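Local atomic coordinates of transketolase (Campylobacter jejuni, PDB entry 3L84), a protein that probably binds thiamine diphosphate through two related domains and carries a third domain of the transketolase C-terminal type. Residues N506-G511 with G516-K521; L539-A544 with C554-M559; G476-K481 with G511-G516. One frame throughout, in Å; residues are numbered along the deposited sequence.

Contact 1: N506-G511 with G516-K521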
loop_
_atom_site.group_PDB
_atom_site.type_symbol
_atom_site.label_atom_id
_atom_site.label_comp_id
_atom_site.label_asym_id
_atom_site.label_seq_id
_atom_site.Cartn_x
_atom_site.Cartn_y
_atom_site.Cartn_z
ATOM N N ASN A 506 30.892 -9.928 -18.014
ATOM C CA ASN A 506 31.661 -11.087 -18.366
ATOM C C ASN A 506 31.172 -12.303 -17.573
ATOM O O ASN A 506 30.388 -12.176 -16.634
ATOM C CB ASN A 506 33.161 -10.792 -18.200
ATOM C CG ASN A 506 33.636 -9.712 -19.183
ATOM O OD1 ASN A 506 33.578 -9.897 -20.405
ATOM N ND2 ASN A 506 34.049 -8.551 -18.655
ATOM N N GLU A 507 31.652 -13.483 -17.930
ATOM C CA GLU A 507 31.138 -14.708 -17.329
ATOM C C GLU A 507 31.564 -14.856 -15.856
ATOM O O GLU A 507 32.586 -14.326 -15.450
ATOM C CB GLU A 507 31.543 -15.933 -18.161
ATOM C CG GLU A 507 30.775 -16.009 -19.512
ATOM C CD GLU A 507 30.744 -17.392 -20.156
ATOM O OE1 GLU A 507 29.710 -17.739 -20.809
ATOM O OE2 GLU A 507 31.749 -18.128 -20.020
ATOM N N PRO A 508 30.770 -15.585 -15.054
ATOM C CA PRO A 508 31.163 -15.817 -13.667
ATOM C C PRO A 508 32.547 -16.481 -13.553
ATOM O O PRO A 508 32.906 -17.351 -14.366
ATOM C CB PRO A 508 30.082 -16.766 -13.155
ATOM C CG PRO A 508 28.923 -16.532 -14.052
ATOM C CD PRO A 508 29.488 -16.246 -15.376
ATOM N N VAL A 509 33.330 -16.069 -12.562
ATOM C CA VAL A 509 34.598 -16.679 -12.157
ATOM C C VAL A 509 34.392 -17.836 -11.171
ATOM O O VAL A 509 35.068 -18.854 -11.211
ATOM C CB VAL A 509 35.505 -15.609 -11.487
ATOM C CG1 VAL A 509 36.750 -16.231 -10.888
ATOM C CG2 VAL A 509 35.852 -14.507 -12.491
ATOM N N PHE A 510 33.478 -17.656 -10.233
ATOM C CA PHE A 510 33.209 -18.664 -9.215
ATOM C C PHE A 510 31.786 -18.415 -8.720
ATOM O O PHE A 510 31.416 -17.284 -8.444
ATOM C CB PHE A 510 34.220 -18.611 -8.053
ATOM C CG PHE A 510 33.850 -19.525 -6.932
ATOM C CD1 PHE A 510 34.032 -20.886 -7.051
ATOM C CD2 PHE A 510 33.246 -19.039 -5.803
ATOM C CE1 PHE A 510 33.639 -21.746 -6.025
ATOM C CE2 PHE A 510 32.882 -19.885 -4.777
ATOM C CZ PHE A 510 33.065 -21.216 -4.895
ATOM N N GLY A 511 30.992 -19.477 -8.629
ATOM C CA GLY A 511 29.590 -19.382 -8.293
ATOM C C GLY A 511 28.723 -18.874 -9.423
ATOM O O GLY A 511 29.220 -18.614 -10.539
ATOM N N GLY A 516 22.902 -16.642 -5.350
ATOM C CA GLY A 516 22.500 -15.302 -4.911
ATOM C C GLY A 516 23.540 -14.224 -5.140
ATOM O O GLY A 516 23.215 -13.133 -5.583
ATOM N N ALA A 517 24.765 -14.532 -4.781
ATOM C CA ALA A 517 25.914 -13.682 -5.099
ATOM C C ALA A 517 26.996 -14.572 -5.651
ATOM O O ALA A 517 27.075 -15.753 -5.266
ATOM C CB ALA A 517 26.423 -12.936 -3.854
ATOM N N TYR A 518 27.840 -14.045 -6.542
ATOM C CA TYR A 518 28.936 -14.830 -7.122
ATOM C C TYR A 518 30.069 -13.888 -7.504
ATOM O O TYR A 518 29.879 -12.661 -7.568
ATOM C CB TYR A 518 28.434 -15.650 -8.328
ATOM C CG TYR A 518 27.978 -14.833 -9.500
ATOM C CD1 TYR A 518 28.827 -14.597 -10.556
ATOM C CD2 TYR A 518 26.691 -14.319 -9.580
ATOM C CE1 TYR A 518 28.434 -13.826 -11.644
ATOM C CE2 TYR A 518 26.305 -13.568 -10.652
ATOM C CZ TYR A 518 27.158 -13.344 -11.704
ATOM O OH TYR A 518 26.803 -12.612 -12.809
ATOM N N LEU A 519 31.234 -14.464 -7.773
ATOM C CA LEU A 519 32.399 -13.650 -8.139
ATOM C C LEU A 519 32.465 -13.368 -9.642
ATOM O O LEU A 519 32.405 -14.294 -10.442
ATOM C CB LEU A 519 33.703 -14.341 -7.700
ATOM C CG LEU A 519 34.059 -14.253 -6.222
ATOM C CD1 LEU A 519 35.146 -15.241 -5.888
ATOM C CD2 LEU A 519 34.499 -12.821 -5.868
ATOM N N LEU A 520 32.605 -12.093 -10.006
ATOM C CA LEU A 520 32.923 -11.642 -11.374
ATOM C C LEU A 520 34.419 -11.415 -11.537
ATOM O O LEU A 520 34.936 -11.437 -12.654
ATOM C CB LEU A 520 32.222 -10.303 -11.711
ATOM C CG LEU A 520 30.751 -10.430 -11.899
ATOM C CD1 LEU A 520 30.141 -9.052 -11.990
ATOM C CD2 LEU A 520 30.439 -11.232 -13.160
ATOM N N LYS A 521 35.105 -11.120 -10.435
ATOM C CA LYS A 521 36.545 -10.846 -10.458
ATOM C C LYS A 521 37.083 -11.337 -9.154
ATOM O O LYS A 521 36.485 -11.079 -8.100
ATOM C CB LYS A 521 36.822 -9.344 -10.635
ATOM C CG LYS A 521 38.278 -8.947 -10.686
ATOM C CD LYS A 521 38.361 -7.439 -10.886
ATOM C CE LYS A 521 39.755 -6.885 -10.808
ATOM N NZ LYS A 521 39.748 -5.544 -11.473
HETATM O O HOH W 1 28.137 -12.971 -15.293
HETATM O O HOH W 2 33.602 -11.586 -15.159
#
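Tyr518 packs against Pro508, Phe510 and Gly511 where the loop 506-511 runs back beside the edge strand 518-521. Its CG sits between the backbone N and the carbonyl carbon (chi1 65°), which carries the ring along the loop while CB rests 3.4 Å from Gly511 C. Pro508 meets one flank of the ring at a slant, with CB 3.6 Å from Tyr518 CD1 and CG close to CE1. The phenol oxygen continues past the proline to two polar partners: Glu478 OE2 and a water that donates to it and also to Asn506 O.

At Leu519 the backbones pair through a single antiparallel hydrogen-bonded bridge with Phe510. Leu519 N gives its hydrogen to Phe510 O at 2.9 Å, and Leu519 O receives Val509 N at the same length. Both Val509 and Phe510 thus stand opposite one residue, a classic beta bulge. The Leu519 side chain reaches Phe510 CB with CD1 at 4.1 Å; the phenyl ring beyond engages Arg575 in a cation-pi contact and meets the ring of Tyr572.

Leu520 starts away from the loop, yet its CD2 comes back to within 3.6 Å of Asn506 O, while its side chain also packs on Val537 and Leu541 of helix 537-549. On the backbone side, Val509 CG2 lies near Leu520 O in one of the two conformers modelled for the valine, so how closely they fit is doubtful. A second water donates to that same oxygen and to Glu507 O, tying the diverging chains together past the bulge.

Lys521 adds little across the contact; with Leu520 it faces Val556 in another classic bulge, on the strand's other edge.

Contact 2: L539-A544 with C554-M559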
loop_
_atom_site.group_PDB
_atom_site.type_symbol
_atom_site.label_atom_id
_atom_site.label_comp_id
_atom_site.label_asym_id
_atom_site.label_seq_id
_atom_site.Cartn_x
_atom_site.Cartn_y
_atom_site.Cartn_z
ATOM N N LEU A 539 29.777 -0.201 -12.263
ATOM C CA LEU A 539 30.537 0.806 -11.510
ATOM C C LEU A 539 31.601 0.123 -10.652
ATOM O O LEU A 539 32.738 0.611 -10.535
ATOM C CB LEU A 539 29.561 1.643 -10.638
ATOM C CG LEU A 539 30.222 2.538 -9.610
ATOM C CD1 LEU A 539 31.071 3.633 -10.216
ATOM C CD2 LEU A 539 29.132 3.165 -8.723
ATOM N N CYS A 540 31.231 -0.983 -10.021
ATOM C CA CYS A 540 32.181 -1.725 -9.195
ATOM C C CYS A 540 33.268 -2.402 -10.024
ATOM O O CYS A 540 34.421 -2.410 -9.614
ATOM C CB CYS A 540 31.475 -2.743 -8.335
ATOM S SG CYS A 540 30.482 -1.974 -7.032
ATOM N N LEU A 541 32.944 -2.945 -11.193
ATOM C CA LEU A 541 33.982 -3.515 -12.047
ATOM C C LEU A 541 34.998 -2.424 -12.451
ATOM O O LEU A 541 36.227 -2.640 -12.406
ATOM C CB LEU A 541 33.378 -4.195 -13.287
ATOM C CG LEU A 541 32.663 -5.487 -12.992
ATOM C CD1 LEU A 541 31.767 -5.860 -14.202
ATOM C CD2 LEU A 541 33.626 -6.633 -12.635
ATOM N N GLU A 542 34.492 -1.272 -12.896
ATOM C CA GLU A 542 35.344 -0.170 -13.307
ATOM C C GLU A 542 36.156 0.351 -12.145
ATOM O O GLU A 542 37.339 0.679 -12.302
ATOM C CB GLU A 542 34.523 0.962 -13.935
ATOM C CG GLU A 542 33.779 0.553 -15.242
ATOM C CD GLU A 542 34.635 0.611 -16.488
ATOM O OE1 GLU A 542 34.898 1.723 -16.979
ATOM O OE2 GLU A 542 35.010 -0.468 -16.993
ATOM N N SER A 543 35.546 0.417 -10.963
ATOM C CA SER A 543 36.258 0.896 -9.785
ATOM C C SER A 543 37.346 -0.088 -9.341
ATOM O O SER A 543 38.442 0.317 -8.963
ATOM C CB SER A 543 35.308 1.183 -8.628
ATOM O OG SER A 543 34.402 2.228 -8.988
ATOM N N ALA A 544 37.055 -1.379 -9.434
ATOM C CA ALA A 544 38.033 -2.401 -9.093
ATOM C C ALA A 544 39.234 -2.336 -10.058
ATOM O O ALA A 544 40.374 -2.452 -9.645
ATOM C CB ALA A 544 37.398 -3.777 -9.131
ATOM N N CYS A 554 41.502 -6.617 -5.736
ATOM C CA CYS A 554 40.068 -6.576 -5.475
ATOM C C CYS A 554 39.305 -7.796 -5.964
ATOM O O CYS A 554 39.645 -8.388 -7.003
ATOM C CB CYS A 554 39.441 -5.408 -6.203
ATOM S SG CYS A 554 39.950 -3.828 -5.671
ATOM N N ASN A 555 38.324 -8.210 -5.173
ATOM C CA ASN A 555 37.222 -9.048 -5.648
ATOM C C ASN A 555 36.063 -8.164 -6.077
ATOM O O ASN A 555 35.864 -7.099 -5.518
ATOM C CB ASN A 555 36.730 -10.012 -4.547
ATOM C CG ASN A 555 37.636 -11.213 -4.331
ATOM O OD1 ASN A 555 38.693 -11.373 -4.974
ATOM N ND2 ASN A 555 37.186 -12.107 -3.440
ATOM N N VAL A 556 35.268 -8.634 -7.044
ATOM C CA VAL A 556 33.997 -8.008 -7.382
ATOM C C VAL A 556 32.946 -9.106 -7.370
ATOM O O VAL A 556 33.097 -10.140 -8.031
ATOM C CB VAL A 556 34.015 -7.321 -8.749
ATOM C CG1 VAL A 556 32.648 -6.717 -9.047
ATOM C CG2 VAL A 556 35.107 -6.218 -8.811
ATOM N N VAL A 557 31.909 -8.855 -6.599
ATOM C CA VAL A 557 30.788 -9.738 -6.417
ATOM C C VAL A 557 29.531 -9.117 -6.979
ATOM O O VAL A 557 29.204 -7.966 -6.657
ATOM C CB VAL A 557 30.579 -10.007 -4.906
ATOM C CG1 VAL A 557 29.238 -10.752 -4.642
ATOM C CG2 VAL A 557 31.758 -10.786 -4.298
ATOM N N SER A 558 28.848 -9.881 -7.828
ATOM C CA SER A 558 27.499 -9.537 -8.254
ATOM C C SER A 558 26.494 -10.280 -7.377
ATOM O O SER A 558 26.635 -11.497 -7.168
ATOM C CB SER A 558 27.280 -9.876 -9.722
ATOM O OG SER A 558 25.942 -9.515 -10.107
HETATM N N MSE A 559 25.533 -9.556 -6.831
HETATM C CA MSE A 559 24.530 -10.122 -5.942
HETATM C C MSE A 559 23.135 -9.879 -6.506
HETATM O O MSE A 559 22.374 -9.019 -6.015
HETATM C CB MSE A 559 24.659 -9.520 -4.543
HETATM C CG MSE A 559 23.774 -10.211 -3.480
HETATM SE SE MSE A 559 23.671 -9.313 -1.799
HETATM C CE MSE A 559 22.756 -7.748 -2.466
#
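Ala544, Leu541 and Cys540 lie on Val556 and Cys554 in a buried helix-on-sheet contact inside the C-terminal domain, apolar across the interface and without a hydrogen bond between the segments. Val556 is the centre of it. Its two methyls divide the work: CG1, anti to the backbone N (chi1 179°), touches Leu541 CD2 at 3.7 Å, and CG2 turns to Ala544. There CG2 comes within 3.4 Å of Ala544 CB, tighter than carbons usually pack. The Leu541 side chain crosses that of Val556 at about a right angle, with CD2 its nearest atom. Cys540 closes the same valine from the preceding position, its CB 4.2 Å from CG1.

The axes of the helix segment 539-544 and of strand 554-558 run nearly antiparallel, at 174°, and approach to 8.7 Å. This is the returning half of a beta-alpha-beta crossover: strand 528-532 leads into helix 537-549, which runs back over the sheet before strand 554-558 takes its place parallel to the first. Cys540 also spans to that first strand, touching Leu530 and Ala532.

Farther along the helix, Ala544 CB meets Cys554 CB at 3.9 Å, where the alanine's small side chain lets the two backbones come close. On the face turned to helix 622-629, buried Ser543 OG donates to Leu539 O at 2.8 Å, and Ser543 N reaches that oxygen from the opposite side of the carbonyl plane.

Contact 3: G476-K481 with G511-G516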
loop_
_atom_site.group_PDB
_atom_site.type_symbol
_atom_site.label_atom_id
_atom_site.label_comp_id
_atom_site.label_asym_id
_atom_site.label_seq_id
_atom_site.Cartn_x
_atom_site.Cartn_y
_atom_site.Cartn_z
ATOM N N GLY A 476 21.142 -9.206 -19.046
ATOM C CA GLY A 476 20.175 -10.148 -19.532
ATOM C C GLY A 476 20.418 -11.572 -19.141
ATOM O O GLY A 476 19.466 -12.325 -18.947
ATOM N N VAL A 477 21.675 -11.961 -19.080
ATOM C CA VAL A 477 22.019 -13.315 -18.708
ATOM C C VAL A 477 21.568 -13.573 -17.252
ATOM O O VAL A 477 20.931 -14.594 -16.942
ATOM C CB VAL A 477 23.503 -13.582 -18.892
ATOM C CG1 VAL A 477 23.935 -14.906 -18.297
ATOM C CG2 VAL A 477 23.862 -13.509 -20.402
ATOM N N GLU A 478 21.888 -12.651 -16.350
ATOM C CA GLU A 478 21.403 -12.788 -14.987
ATOM C C GLU A 478 19.867 -12.828 -14.952
ATOM O O GLU A 478 19.279 -13.524 -14.136
ATOM C CB GLU A 478 21.926 -11.674 -14.065
ATOM C CG GLU A 478 23.413 -11.686 -13.751
ATOM C CD GLU A 478 23.793 -10.850 -12.563
ATOM O OE1 GLU A 478 22.980 -10.025 -12.069
ATOM O OE2 GLU A 478 24.957 -10.995 -12.111
ATOM N N ASN A 479 19.223 -12.040 -15.802
ATOM C CA ASN A 479 17.768 -11.996 -15.841
ATOM C C ASN A 479 17.155 -13.355 -16.205
ATOM O O ASN A 479 16.155 -13.785 -15.630
ATOM C CB ASN A 479 17.336 -10.871 -16.799
ATOM C CG ASN A 479 15.881 -10.464 -16.737
ATOM O OD1 ASN A 479 15.006 -11.016 -15.965
ATOM N ND2 ASN A 479 15.588 -9.463 -17.484
ATOM N N VAL A 480 17.781 -14.051 -17.171
ATOM C CA VAL A 480 17.372 -15.391 -17.572
ATOM C C VAL A 480 17.598 -16.369 -16.412
ATOM O O VAL A 480 16.694 -17.172 -16.091
ATOM C CB VAL A 480 18.147 -15.874 -18.825
ATOM C CG1 VAL A 480 18.027 -17.386 -18.972
ATOM C CG2 VAL A 480 17.659 -15.110 -20.010
ATOM N N LYS A 481 18.790 -16.362 -15.809
ATOM C CA LYS A 481 19.082 -17.297 -14.726
ATOM C C LYS A 481 18.113 -17.085 -13.551
ATOM O O LYS A 481 17.697 -18.057 -12.905
ATOM C CB LYS A 481 20.545 -17.167 -14.291
ATOM C CG LYS A 481 21.521 -17.655 -15.337
ATOM C CD LYS A 481 22.947 -17.275 -14.971
ATOM C CE LYS A 481 24.005 -17.781 -15.936
ATOM N NZ LYS A 481 25.333 -17.157 -15.554
ATOM N N GLY A 511 30.992 -19.477 -8.629
ATOM C CA GLY A 511 29.590 -19.382 -8.293
ATOM C C GLY A 511 28.723 -18.874 -9.423
ATOM O O GLY A 511 29.220 -18.614 -10.539
ATOM N N ASP A 512 27.418 -18.742 -9.197
ATOM C CA ASP A 512 26.551 -18.220 -10.236
ATOM C C ASP A 512 25.323 -17.583 -9.572
ATOM O O ASP A 512 25.205 -17.529 -8.346
ATOM C CB ASP A 512 26.173 -19.323 -11.268
ATOM C CG ASP A 512 25.986 -18.777 -12.685
ATOM O OD1 ASP A 512 25.629 -17.619 -12.877
ATOM O OD2 ASP A 512 26.256 -19.582 -13.622
ATOM N N VAL A 513 24.366 -17.181 -10.384
ATOM C CA VAL A 513 23.155 -16.531 -9.913
ATOM C C VAL A 513 22.403 -17.413 -8.928
ATOM O O VAL A 513 21.841 -16.889 -7.956
ATOM C CB VAL A 513 22.273 -16.132 -11.120
ATOM C CG1 VAL A 513 20.921 -15.558 -10.679
ATOM C CG2 VAL A 513 22.999 -15.090 -12.022
ATOM N N LYS A 514 22.436 -18.739 -9.111
ATOM C CA LYS A 514 21.802 -19.694 -8.191
ATOM C C LYS A 514 22.257 -19.559 -6.746
ATOM O O LYS A 514 21.525 -19.966 -5.825
ATOM C CB LYS A 514 22.030 -21.146 -8.681
ATOM C CG LYS A 514 23.466 -21.610 -8.602
ATOM C CD LYS A 514 23.698 -23.028 -9.100
ATOM C CE LYS A 514 25.160 -23.270 -9.360
ATOM N NZ LYS A 514 26.104 -22.837 -8.297
ATOM N N ASN A 515 23.470 -19.046 -6.530
ATOM C CA ASN A 515 24.024 -18.803 -5.187
ATOM C C ASN A 515 23.653 -17.460 -4.607
ATOM O O ASN A 515 24.083 -17.152 -3.507
ATOM C CB ASN A 515 25.551 -18.923 -5.242
ATOM C CG ASN A 515 26.010 -20.256 -5.778
ATOM O OD1 ASN A 515 26.447 -20.378 -6.946
ATOM N ND2 ASN A 515 25.885 -21.275 -4.957
ATOM N N GLY A 516 22.902 -16.642 -5.350
ATOM C CA GLY A 516 22.500 -15.302 -4.911
ATOM C C GLY A 516 23.540 -14.224 -5.140
ATOM O O GLY A 516 23.215 -13.133 -5.583
#
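Lys481 and Asp512 form the one salt bridge of this contact: NZ donates to OD1 at 2.7 Å through the syn lone pair, with OD2 a little farther off. The same OD1 takes a second hydrogen from Val513 N, 2.8 Å away on the anti side and 21° out of the carboxylate plane. Two donors from different directions should fix the rotation of the carboxylate and hold it facing the lysine. Asp512 is also tied at its own N, which lies in the carbonyl plane of Asn515 OD1 and donates to a lone pair at 2.9 Å; this bond closes the start of the 3-10 turn 513-515.

The apolar part rests on Val513. Its CG2 fits between two helix side chains, 3.7 Å from Lys481 CD and 3.8 Å from Glu478 CG. The lysine, extended beyond CG, passes the valine at a slant before its amine reaches the aspartate.

Beyond Val513 the Glu478 carboxylate runs on to Tyr518 and Ser558, and OE1 accepts a hydrogen bond from Ala474 N. Elsewhere on helix 476-488, Asn479 and Val480 pack on Ile347 of helix 340-354, while the turn leads straight into strand 518-521.

The three contacts cluster about the junction between the pyrimidine binding domain and the C-terminal domain. Contacts 1 and 3 have centres about 9 Å apart and share Gly511 and Gly516: the loop of contact 3 joins the two segments of contact 1. Contacts 1 and 2 lie about 10 Å apart, centre to centre, on neighbouring strands of one sheet, where Leu520 N approaches Val556 O at 2.8 Å in a probable hydrogen bond. Contacts 2 and 3 are farther apart, about 16 Å between centres, yet Glu478 of contact 3 reaches a residue in a segment of each of the others, its OE2 lying 2.6 Å from Tyr518 OH and 2.7 Å from Ser558 OG.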